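Local atomic coordinates of 1-carboxybiuret hydrolase subunit AtzE (Pseudomonas sp., PDB entry 6C62), a protein that hydrolyses 1-carboxybiuret to urea-1,3-dicarboxylate and ammonia, a step in the bacterial degradation of the herbicide atrazine. Residues 256-264 / 285-295; 404-414 / 426-437. All coordinates share one frame; numbering follows the deposited sequence. Where two conformers were deposited one is given.

How the interactions relate
Both interactions belong to the same mixed sheet of the amidase fold, separated there by strand 366-370. Interaction 1 is the border: strand 288-289 is outermost within the chain, runs parallel to strand 257-260, and the contact mixes backbone bonds with a surface salt bridge, a water and aromatic packing. Interaction 2 lies deep inside, an antiparallel hairpin with its touching residues almost wholly buried and its side-chain chemistry mostly aliphatic. The two meet directly: Leu260 CD1 packs 4.1 Å from Ile431 CD1, Trp291 lies against Cys409 and Val404, and Phe264 also touches Val404. Aromatic residues of the edge contact thus pack onto the buried hairpin region.

Interaction 1 of 2, residues 256-264 / 285-295; sequences RIGVLGGWF and ASEVVMWPDAE
Val259 and Val288 pair in parallel, as do Leu260 and Val289, closing a beta-alpha-beta unit whose connecting helix 270-283 covers Val259. Three backbone bonds join the two segments: Val259 N to Glu287 O (2.9 Å), Val289 N to Val259 O, and Gly261 N to Val289 O. Beyond them the segments diverge, and a water spans the gap, donating to Gly261 O and accepting from Trp291 N.

At the opposite end Arg256 NH2 lies 3.2 Å from Glu287 OE1 in a salt bridge and makes a weak hydrogen bond to OE2, while NH1 binds Asp363 O and the side chain makes a cation-pi contact with Trp364.

Phe264 turns its edge to the Trp291 five-membered ring, centroids 5.5 Å apart and planes at 68°; Leu260 CD1 sits over a face of Phe264 and 3.8 Å from Trp291 CE3. Trp263 CB packs on Ala294 CB; with CG anti to the backbone N (chi1 173°), its six-membered ring receives a CH-pi contact from Glu295 CA over one face, 4.2 Å from the centroid.

Directional bonds set the register, rings and a water take over where pairing stops, and the exposed ion pair includes only a weak hydrogen bond.

Interaction 2 of 2, residues 404-414 / 426-437; sequences VSFAGCPVVAA and IGVQLIAAPWNE
The beta hairpin of strands 411-416 and 426-432, inside the central mixed sheet of the amidase fold, forms this contact, with Val412 facing Leu430 and Ala414 facing Val428 as hydrogen-bonded pairs. The N-to-C directions of 411-414 and 426-432 differ by 155°, close to antiparallel, and Leu430 N to Val412 O, 2.8 Å, is the shortest of their bonds. A fifth, Ala432 N to Pro410 O at 3.1 Å, extends the pairing to Pro410, just ahead of Val411.

One sheet face holds Val411, Ala413, Gln429 and Ile431. Ile431, with chi1 at -50°, has CG2 anti to its backbone N, which brings that methyl to Val404 CG1, 3.7 Å away, tip to tip, and against Cys409 CB. Val411 CG1 touches Gln429 CB at 3.7 Å. The Gln429 amide is gripped by three bonds, NE2 to Pro370 O and Leu400 O and OE1 to Arg176 NH1, which should fix its flip. On the other face helix 437-449 covers Val412 and Leu430.

Pro410 packs against the type II turn 433-436: its CD lies 3.2 Å from Ala433 O, and its CB 3.7 Å from Glu437 CG. Glu437 itself is held by Arg193 and Thr190. Without CG and CD, an alanine here would probably leave a gap beside Ala433 O and free the backbone of the ring's restraint, while the contact of CB with Glu437 could remain. Trp435, in that turn, packs edge-to-face on an aromatic residue of another chain.

The side chain of Ala413 is about 11 Å from that of Ser174, the probable acyl-ester nucleophile. Buried backbone bonds and close aliphatic packing bind the hairpin together, yet Ala432 O, against Cys409 CB and Pro410 CD, is buried without a hydrogen-bond partner, which is likely to carry some energetic cost.

Interaction 1 of 2, residues 256-264 / 285-295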
loop_
_atom_site.group_PDB
_atom_site.type_symbol
_atom_site.label_atom_id
_atom_site.label_comp_id
_atom_site.label_asym_id
_atom_site.label_seq_id
_atom_site.Cartn_x
_atom_site.Cartn_y
_atom_site.Cartn_z
ATOM N N ARG A 256 -29.006 -9.349 13.706
ATOM C CA ARG A 256 -28.444 -8.890 14.965
ATOM C C ARG A 256 -28.039 -7.402 14.839
ATOM O O ARG A 256 -27.151 -7.043 14.046
ATOM C CB ARG A 256 -27.294 -9.809 15.404
ATOM C CG ARG A 256 -27.334 -9.994 16.942
ATOM C CD ARG A 256 -26.197 -10.829 17.564
ATOM N NE ARG A 256 -26.019 -10.444 18.982
ATOM C CZ ARG A 256 -24.885 -10.477 19.686
ATOM N NH1 ARG A 256 -23.743 -10.896 19.155
ATOM N NH2 ARG A 256 -24.904 -10.102 20.964
ATOM N N ILE A 257 -28.757 -6.533 15.546
ATOM C CA ILE A 257 -28.566 -5.083 15.388
ATOM C C ILE A 257 -28.158 -4.514 16.722
ATOM O O ILE A 257 -28.813 -4.745 17.719
ATOM C CB ILE A 257 -29.837 -4.383 14.827
ATOM C CG1 ILE A 257 -30.394 -5.160 13.619
ATOM C CG2 ILE A 257 -29.580 -2.891 14.491
ATOM C CD1 ILE A 257 -31.446 -4.426 12.805
ATOM N N GLY A 258 -27.065 -3.775 16.752
ATOM C CA GLY A 258 -26.576 -3.143 17.946
ATOM C C GLY A 258 -26.369 -1.654 17.850
ATOM O O GLY A 258 -26.329 -1.078 16.755
ATOM N N VAL A 259 -26.240 -1.035 19.017
ATOM C CA VAL A 259 -26.013 0.391 19.154
ATOM C C VAL A 259 -24.590 0.630 19.647
ATOM O O VAL A 259 -24.192 0.058 20.675
ATOM C CB VAL A 259 -26.986 1.005 20.194
ATOM C CG1 VAL A 259 -26.791 2.486 20.333
ATOM C CG2 VAL A 259 -28.408 0.752 19.821
ATOM N N LEU A 260 -23.814 1.463 18.937
ATOM C CA LEU A 260 -22.420 1.696 19.318
ATOM C C LEU A 260 -22.351 2.573 20.544
ATOM O O LEU A 260 -23.090 3.514 20.639
ATOM C CB LEU A 260 -21.592 2.315 18.193
ATOM C CG LEU A 260 -21.405 1.446 16.952
ATOM C CD1 LEU A 260 -20.515 2.156 15.958
ATOM C CD2 LEU A 260 -20.786 0.107 17.342
ATOM N N GLY A 261 -21.483 2.238 21.489
ATOM C CA GLY A 261 -21.272 3.047 22.659
ATOM C C GLY A 261 -19.903 3.666 22.645
ATOM O O GLY A 261 -19.281 3.815 21.572
ATOM N N GLY A 262 -19.425 3.978 23.842
ATOM C CA GLY A 262 -18.110 4.587 24.070
ATOM C C GLY A 262 -17.886 5.842 23.244
ATOM O O GLY A 262 -18.620 6.806 23.426
ATOM N N TRP A 263 -16.913 5.804 22.326
ATOM C CA TRP A 263 -16.589 6.943 21.447
ATOM C C TRP A 263 -17.847 7.535 20.792
ATOM O O TRP A 263 -18.002 8.754 20.701
ATOM C CB TRP A 263 -15.633 6.471 20.330
ATOM C CG TRP A 263 -15.352 7.483 19.277
ATOM C CD1 TRP A 263 -15.955 7.575 18.059
ATOM C CD2 TRP A 263 -14.395 8.530 19.329
ATOM N NE1 TRP A 263 -15.435 8.639 17.353
ATOM C CE2 TRP A 263 -14.478 9.239 18.117
ATOM C CE3 TRP A 263 -13.487 8.945 20.284
ATOM C CZ2 TRP A 263 -13.667 10.353 17.841
ATOM C CZ3 TRP A 263 -12.671 10.034 20.000
ATOM C CH2 TRP A 263 -12.789 10.744 18.806
ATOM N N PHE A 264 -18.730 6.657 20.345
ATOM C CA PHE A 264 -19.920 7.044 19.613
ATOM C C PHE A 264 -21.073 7.594 20.495
ATOM O O PHE A 264 -22.065 8.159 19.956
ATOM C CB PHE A 264 -20.396 5.892 18.763
ATOM C CG PHE A 264 -19.435 5.513 17.690
ATOM C CD1 PHE A 264 -19.469 6.165 16.454
ATOM C CD2 PHE A 264 -18.450 4.560 17.915
ATOM C CE1 PHE A 264 -18.559 5.814 15.471
ATOM C CE2 PHE A 264 -17.535 4.218 16.926
ATOM C CZ PHE A 264 -17.613 4.846 15.715
ATOM N N ALA A 285 -32.948 -2.789 18.284
ATOM C CA ALA A 285 -31.582 -2.895 18.784
ATOM C C ALA A 285 -31.569 -2.425 20.202
ATOM O O ALA A 285 -32.007 -1.310 20.473
ATOM C CB ALA A 285 -30.637 -2.017 17.993
ATOM N N SER A 286 -31.077 -3.261 21.110
ATOM C CA SER A 286 -30.996 -2.862 22.543
ATOM C C SER A 286 -29.626 -3.007 23.155
ATOM O O SER A 286 -29.315 -2.264 24.085
ATOM C CB SER A 286 -31.992 -3.626 23.379
ATOM O OG SER A 286 -31.940 -4.998 23.038
ATOM N N GLU A 287 -28.793 -3.904 22.625
ATOM C CA GLU A 287 -27.439 -4.079 23.112
ATOM C C GLU A 287 -26.499 -2.945 22.702
ATOM O O GLU A 287 -26.519 -2.506 21.558
ATOM C CB GLU A 287 -26.886 -5.389 22.633
ATOM C CG GLU A 287 -27.026 -6.494 23.649
ATOM C CD GLU A 287 -26.426 -7.787 23.150
ATOM O OE1 GLU A 287 -25.173 -7.941 23.290
ATOM O OE2 GLU A 287 -27.229 -8.616 22.624
ATOM N N VAL A 288 -25.701 -2.478 23.650
ATOM C CA VAL A 288 -24.652 -1.486 23.411
ATOM C C VAL A 288 -23.377 -2.281 23.057
ATOM O O VAL A 288 -23.032 -3.239 23.728
ATOM C CB VAL A 288 -24.485 -0.562 24.612
ATOM C CG1 VAL A 288 -23.260 0.332 24.464
ATOM C CG2 VAL A 288 -25.745 0.278 24.814
ATOM N N VAL A 289 -22.729 -1.926 21.969
ATOM C CA VAL A 289 -21.587 -2.644 21.422
ATOM C C VAL A 289 -20.394 -1.639 21.353
ATOM O O VAL A 289 -20.573 -0.480 20.959
ATOM C CB VAL A 289 -21.901 -3.079 19.980
ATOM C CG1 VAL A 289 -20.719 -3.747 19.313
ATOM C CG2 VAL A 289 -23.078 -3.974 19.954
ATOM N N MET A 290 -19.187 -2.081 21.723
ATOM C CA MET A 290 -17.994 -1.237 21.566
ATOM C C MET A 290 -17.334 -1.518 20.211
ATOM O O MET A 290 -17.085 -2.637 19.862
ATOM C CB MET A 290 -17.014 -1.423 22.722
ATOM C CG MET A 290 -17.724 -1.124 24.067
ATOM S SD MET A 290 -18.407 0.589 24.192
ATOM C CE MET A 290 -16.887 1.312 24.821
ATOM N N TRP A 291 -17.082 -0.465 19.462
ATOM C CA TRP A 291 -16.328 -0.545 18.209
ATOM C C TRP A 291 -14.855 -0.634 18.621
ATOM O O TRP A 291 -14.422 0.074 19.543
ATOM C CB TRP A 291 -16.608 0.707 17.399
ATOM C CG TRP A 291 -15.985 0.761 16.026
ATOM C CD1 TRP A 291 -14.764 1.240 15.732
ATOM C CD2 TRP A 291 -16.582 0.410 14.798
ATOM N NE1 TRP A 291 -14.554 1.199 14.396
ATOM C CE2 TRP A 291 -15.652 0.675 13.793
ATOM C CE3 TRP A 291 -17.817 -0.107 14.443
ATOM C CZ2 TRP A 291 -15.902 0.460 12.467
ATOM C CZ3 TRP A 291 -18.077 -0.357 13.098
ATOM C CH2 TRP A 291 -17.121 -0.070 12.115
ATOM N N PRO A 292 -14.081 -1.535 18.005
ATOM C CA PRO A 292 -12.667 -1.612 18.410
ATOM C C PRO A 292 -11.815 -0.338 18.085
ATOM O O PRO A 292 -11.822 0.154 16.942
ATOM C CB PRO A 292 -12.177 -2.826 17.605
ATOM C CG PRO A 292 -12.967 -2.728 16.331
ATOM C CD PRO A 292 -14.349 -2.437 16.874
ATOM N N ASP A 293 -11.105 0.171 19.071
ATOM C CA ASP A 293 -10.101 1.203 18.889
ATOM C C ASP A 293 -10.617 2.405 18.093
ATOM O O ASP A 293 -9.920 2.904 17.203
ATOM C CB ASP A 293 -8.881 0.634 18.131
ATOM C CG ASP A 293 -8.140 -0.459 18.899
ATOM O OD1 ASP A 293 -8.194 -0.461 20.147
ATOM O OD2 ASP A 293 -7.497 -1.319 18.245
ATOM N N ALA A 294 -11.790 2.904 18.416
ATOM C CA ALA A 294 -12.453 3.896 17.510
ATOM C C ALA A 294 -11.664 5.199 17.440
ATOM O O ALA A 294 -11.472 5.744 16.352
ATOM C CB ALA A 294 -13.868 4.169 17.962
ATOM N N GLU A 295 -11.204 5.681 18.586
ATOM C CA GLU A 295 -10.484 6.918 18.621
ATOM C C GLU A 295 -9.131 6.796 17.849
ATOM O O GLU A 295 -8.683 7.762 17.235
ATOM C CB GLU A 295 -10.194 7.348 20.055
ATOM C CG GLU A 295 -9.460 8.670 20.141
ATOM C CD GLU A 295 -9.308 9.219 21.563
ATOM O OE1 GLU A 295 -9.366 8.421 22.537
ATOM O OE2 GLU A 295 -9.120 10.459 21.666
HETATM O O HOH W 1 -17.292 2.260 20.554
#

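Interaction 2 of 2, residues 404-414 / 426-437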
loop_
_atom_site.group_PDB
_atom_site.type_symbol
_atom_site.label_atom_id
_atom_site.label_comp_id
_atom_site.label_asym_id
_atom_site.label_seq_id
_atom_site.Cartn_x
_atom_site.Cartn_y
_atom_site.Cartn_z
ATOM N N VAL A 404 -15.250 4.861 10.820
ATOM C CA VAL A 404 -15.995 3.844 10.072
ATOM C C VAL A 404 -15.550 3.718 8.608
ATOM O O VAL A 404 -15.325 2.603 8.094
ATOM C CB VAL A 404 -17.518 4.151 10.136
ATOM C CG1 VAL A 404 -18.292 3.110 9.349
ATOM C CG2 VAL A 404 -17.988 4.248 11.599
ATOM N N SER A 405 -15.362 4.842 7.938
ATOM C CA SER A 405 -14.800 4.843 6.595
ATOM C C SER A 405 -13.351 4.313 6.531
ATOM O O SER A 405 -12.932 3.825 5.514
ATOM C CB SER A 405 -14.929 6.246 5.965
ATOM O OG SER A 405 -14.663 7.201 6.930
ATOM N N PHE A 406 -12.624 4.363 7.642
ATOM C CA PHE A 406 -11.246 3.911 7.648
ATOM C C PHE A 406 -11.145 2.374 7.453
ATOM O O PHE A 406 -10.228 1.867 6.817
ATOM C CB PHE A 406 -10.574 4.343 8.928
ATOM C CG PHE A 406 -9.090 4.149 8.923
ATOM C CD1 PHE A 406 -8.315 4.676 7.879
ATOM C CD2 PHE A 406 -8.459 3.417 9.911
ATOM C CE1 PHE A 406 -6.936 4.445 7.824
ATOM C CE2 PHE A 406 -7.098 3.187 9.838
ATOM C CZ PHE A 406 -6.333 3.742 8.851
ATOM N N ALA A 407 -12.145 1.676 8.016
ATOM C CA ALA A 407 -12.344 0.264 7.788
ATOM C C ALA A 407 -13.053 -0.027 6.475
ATOM O O ALA A 407 -13.058 -1.188 6.024
ATOM C CB ALA A 407 -13.102 -0.358 8.933
ATOM N N GLY A 408 -13.694 0.974 5.852
ATOM C CA GLY A 408 -14.298 0.783 4.523
ATOM C C GLY A 408 -15.655 0.103 4.569
ATOM O O GLY A 408 -16.092 -0.406 3.543
ATOM N N CYS A 409 -16.328 0.098 5.749
ATOM C CA CYS A 409 -17.626 -0.545 5.899
ATOM C C CYS A 409 -18.710 0.289 5.220
ATOM O O CYS A 409 -18.686 1.505 5.325
ATOM C CB CYS A 409 -17.989 -0.647 7.388
ATOM S SG CYS A 409 -16.941 -1.701 8.365
ATOM N N PRO A 410 -19.685 -0.333 4.585
ATOM C CA PRO A 410 -20.748 0.457 3.995
ATOM C C PRO A 410 -21.692 1.070 5.042
ATOM O O PRO A 410 -21.875 0.507 6.126
ATOM C CB PRO A 410 -21.493 -0.559 3.099
ATOM C CG PRO A 410 -21.300 -1.861 3.799
ATOM C CD PRO A 410 -19.885 -1.765 4.381
ATOM N N VAL A 411 -22.279 2.235 4.710
ATOM C CA VAL A 411 -23.119 3.011 5.636
ATOM C C VAL A 411 -24.231 3.660 4.889
ATOM O O VAL A 411 -23.970 4.251 3.859
ATOM C CB VAL A 411 -22.333 4.163 6.336
ATOM C CG1 VAL A 411 -23.241 4.995 7.251
ATOM C CG2 VAL A 411 -21.151 3.643 7.099
ATOM N N VAL A 412 -25.465 3.523 5.385
ATOM C CA VAL A 412 -26.598 4.390 4.949
ATOM C C VAL A 412 -26.775 5.417 6.046
ATOM O O VAL A 412 -26.836 5.085 7.259
ATOM C CB VAL A 412 -27.875 3.614 4.756
ATOM C CG1 VAL A 412 -29.113 4.509 4.654
ATOM C CG2 VAL A 412 -27.796 2.794 3.513
ATOM N N ALA A 413 -26.843 6.659 5.615
ATOM C CA ALA A 413 -27.147 7.790 6.479
ATOM C C ALA A 413 -28.639 8.149 6.315
ATOM O O ALA A 413 -29.089 8.534 5.247
ATOM C CB ALA A 413 -26.281 8.982 6.182
ATOM N N ALA A 414 -29.394 7.854 7.351
ATOM C CA ALA A 414 -30.845 8.008 7.356
ATOM C C ALA A 414 -31.233 9.322 8.075
ATOM O O ALA A 414 -30.803 9.551 9.210
ATOM C CB ALA A 414 -31.481 6.835 8.076
ATOM N N ILE A 426 -30.875 15.570 11.933
ATOM C CA ILE A 426 -29.623 14.905 12.236
ATOM C C ILE A 426 -29.717 13.478 11.746
ATOM O O ILE A 426 -30.768 12.866 11.787
ATOM C CB ILE A 426 -29.251 15.058 13.724
ATOM C CG1 ILE A 426 -27.762 14.894 13.930
ATOM C CG2 ILE A 426 -30.044 14.093 14.562
ATOM C CD1 ILE A 426 -27.300 15.353 15.296
ATOM N N GLY A 427 -28.630 12.960 11.181
ATOM C CA GLY A 427 -28.657 11.665 10.559
ATOM C C GLY A 427 -28.210 10.549 11.483
ATOM O O GLY A 427 -27.480 10.791 12.476
ATOM N N VAL A 428 -28.630 9.329 11.129
ATOM C CA VAL A 428 -28.143 8.134 11.781
ATOM C C VAL A 428 -27.376 7.274 10.779
ATOM O O VAL A 428 -27.867 7.021 9.668
ATOM C CB VAL A 428 -29.337 7.355 12.408
ATOM C CG1 VAL A 428 -30.228 6.744 11.365
ATOM C CG2 VAL A 428 -28.841 6.233 13.271
ATOM N N GLN A 429 -26.203 6.780 11.192
ATOM C CA GLN A 429 -25.430 5.811 10.398
ATOM C C GLN A 429 -25.945 4.391 10.682
ATOM O O GLN A 429 -26.003 3.960 11.851
ATOM C CB GLN A 429 -23.946 5.852 10.768
ATOM C CG GLN A 429 -23.243 7.177 10.537
ATOM C CD GLN A 429 -21.741 7.086 10.759
ATOM O OE1 GLN A 429 -21.002 6.705 9.837
ATOM N NE2 GLN A 429 -21.260 7.473 11.957
ATOM N N LEU A 430 -26.295 3.683 9.618
ATOM C CA LEU A 430 -26.596 2.251 9.661
ATOM C C LEU A 430 -25.424 1.550 8.975
ATOM O O LEU A 430 -25.228 1.667 7.753
ATOM C CB LEU A 430 -27.904 1.998 8.940
ATOM C CG LEU A 430 -29.110 2.853 9.414
ATOM C CD1 LEU A 430 -30.263 2.708 8.469
ATOM C CD2 LEU A 430 -29.511 2.475 10.798
ATOM N N ILE A 431 -24.590 0.889 9.772
ATOM C CA ILE A 431 -23.258 0.424 9.362
ATOM C C ILE A 431 -23.344 -1.077 9.269
ATOM O O ILE A 431 -23.834 -1.731 10.199
ATOM C CB ILE A 431 -22.174 0.774 10.391
ATOM C CG1 ILE A 431 -22.236 2.248 10.768
ATOM C CG2 ILE A 431 -20.785 0.445 9.900
ATOM C CD1 ILE A 431 -21.585 2.623 12.068
ATOM N N ALA A 432 -22.842 -1.633 8.183
ATOM C CA ALA A 432 -22.741 -3.083 8.022
ATOM C C ALA A 432 -21.328 -3.490 7.649
ATOM O O ALA A 432 -20.452 -2.646 7.398
ATOM C CB ALA A 432 -23.738 -3.543 6.955
ATOM N N ALA A 433 -21.092 -4.809 7.612
ATOM C CA ALA A 433 -19.796 -5.356 7.230
ATOM C C ALA A 433 -19.476 -5.012 5.785
ATOM O O ALA A 433 -20.399 -4.824 5.006
ATOM C CB ALA A 433 -19.807 -6.875 7.386
ATOM N N PRO A 434 -18.174 -4.987 5.405
ATOM C CA PRO A 434 -17.814 -4.891 4.023
ATOM C C PRO A 434 -18.618 -5.789 3.118
ATOM O O PRO A 434 -18.712 -6.978 3.378
ATOM C CB PRO A 434 -16.325 -5.266 3.992
ATOM C CG PRO A 434 -15.873 -4.811 5.366
ATOM C CD PRO A 434 -16.998 -5.220 6.270
ATOM N N TRP A 435 -19.151 -5.192 2.055
ATOM C CA TRP A 435 -19.948 -5.860 0.996
ATOM C C TRP A 435 -21.425 -6.074 1.325
ATOM O O TRP A 435 -22.159 -6.610 0.491
ATOM C CB TRP A 435 -19.272 -7.133 0.423
ATOM C CG TRP A 435 -17.812 -6.906 0.163
ATOM C CD1 TRP A 435 -16.786 -7.529 0.759
ATOM C CD2 TRP A 435 -17.241 -5.994 -0.781
ATOM N NE1 TRP A 435 -15.609 -7.112 0.245
ATOM C CE2 TRP A 435 -15.853 -6.125 -0.685
ATOM C CE3 TRP A 435 -17.781 -5.082 -1.696
ATOM C CZ2 TRP A 435 -14.973 -5.368 -1.442
ATOM C CZ3 TRP A 435 -16.904 -4.310 -2.454
ATOM C CH2 TRP A 435 -15.510 -4.482 -2.340
ATOM N N ASN A 436 -21.869 -5.580 2.459
ATOM C CA ASN A 436 -23.247 -5.813 2.904
ATOM C C ASN A 436 -24.099 -4.547 2.823
ATOM O O ASN A 436 -25.012 -4.349 3.635
ATOM C CB ASN A 436 -23.246 -6.353 4.360
ATOM C CG ASN A 436 -22.901 -7.819 4.446
ATOM O OD1 ASN A 436 -22.764 -8.471 3.455
ATOM N ND2 ASN A 436 -22.782 -8.335 5.653
ATOM N N GLU A 437 -23.880 -3.738 1.785
ATOM C CA GLU A 437 -24.723 -2.558 1.495
ATOM C C GLU A 437 -26.222 -2.888 1.561
ATOM O O GLU A 437 -26.987 -2.068 2.062
ATOM C CB GLU A 437 -24.496 -2.027 0.089
ATOM C CG GLU A 437 -23.200 -1.256 -0.160
ATOM C CD GLU A 437 -21.951 -2.116 -0.443
ATOM O OE1 GLU A 437 -21.878 -3.331 -0.076
ATOM O OE2 GLU A 437 -20.998 -1.544 -0.995
#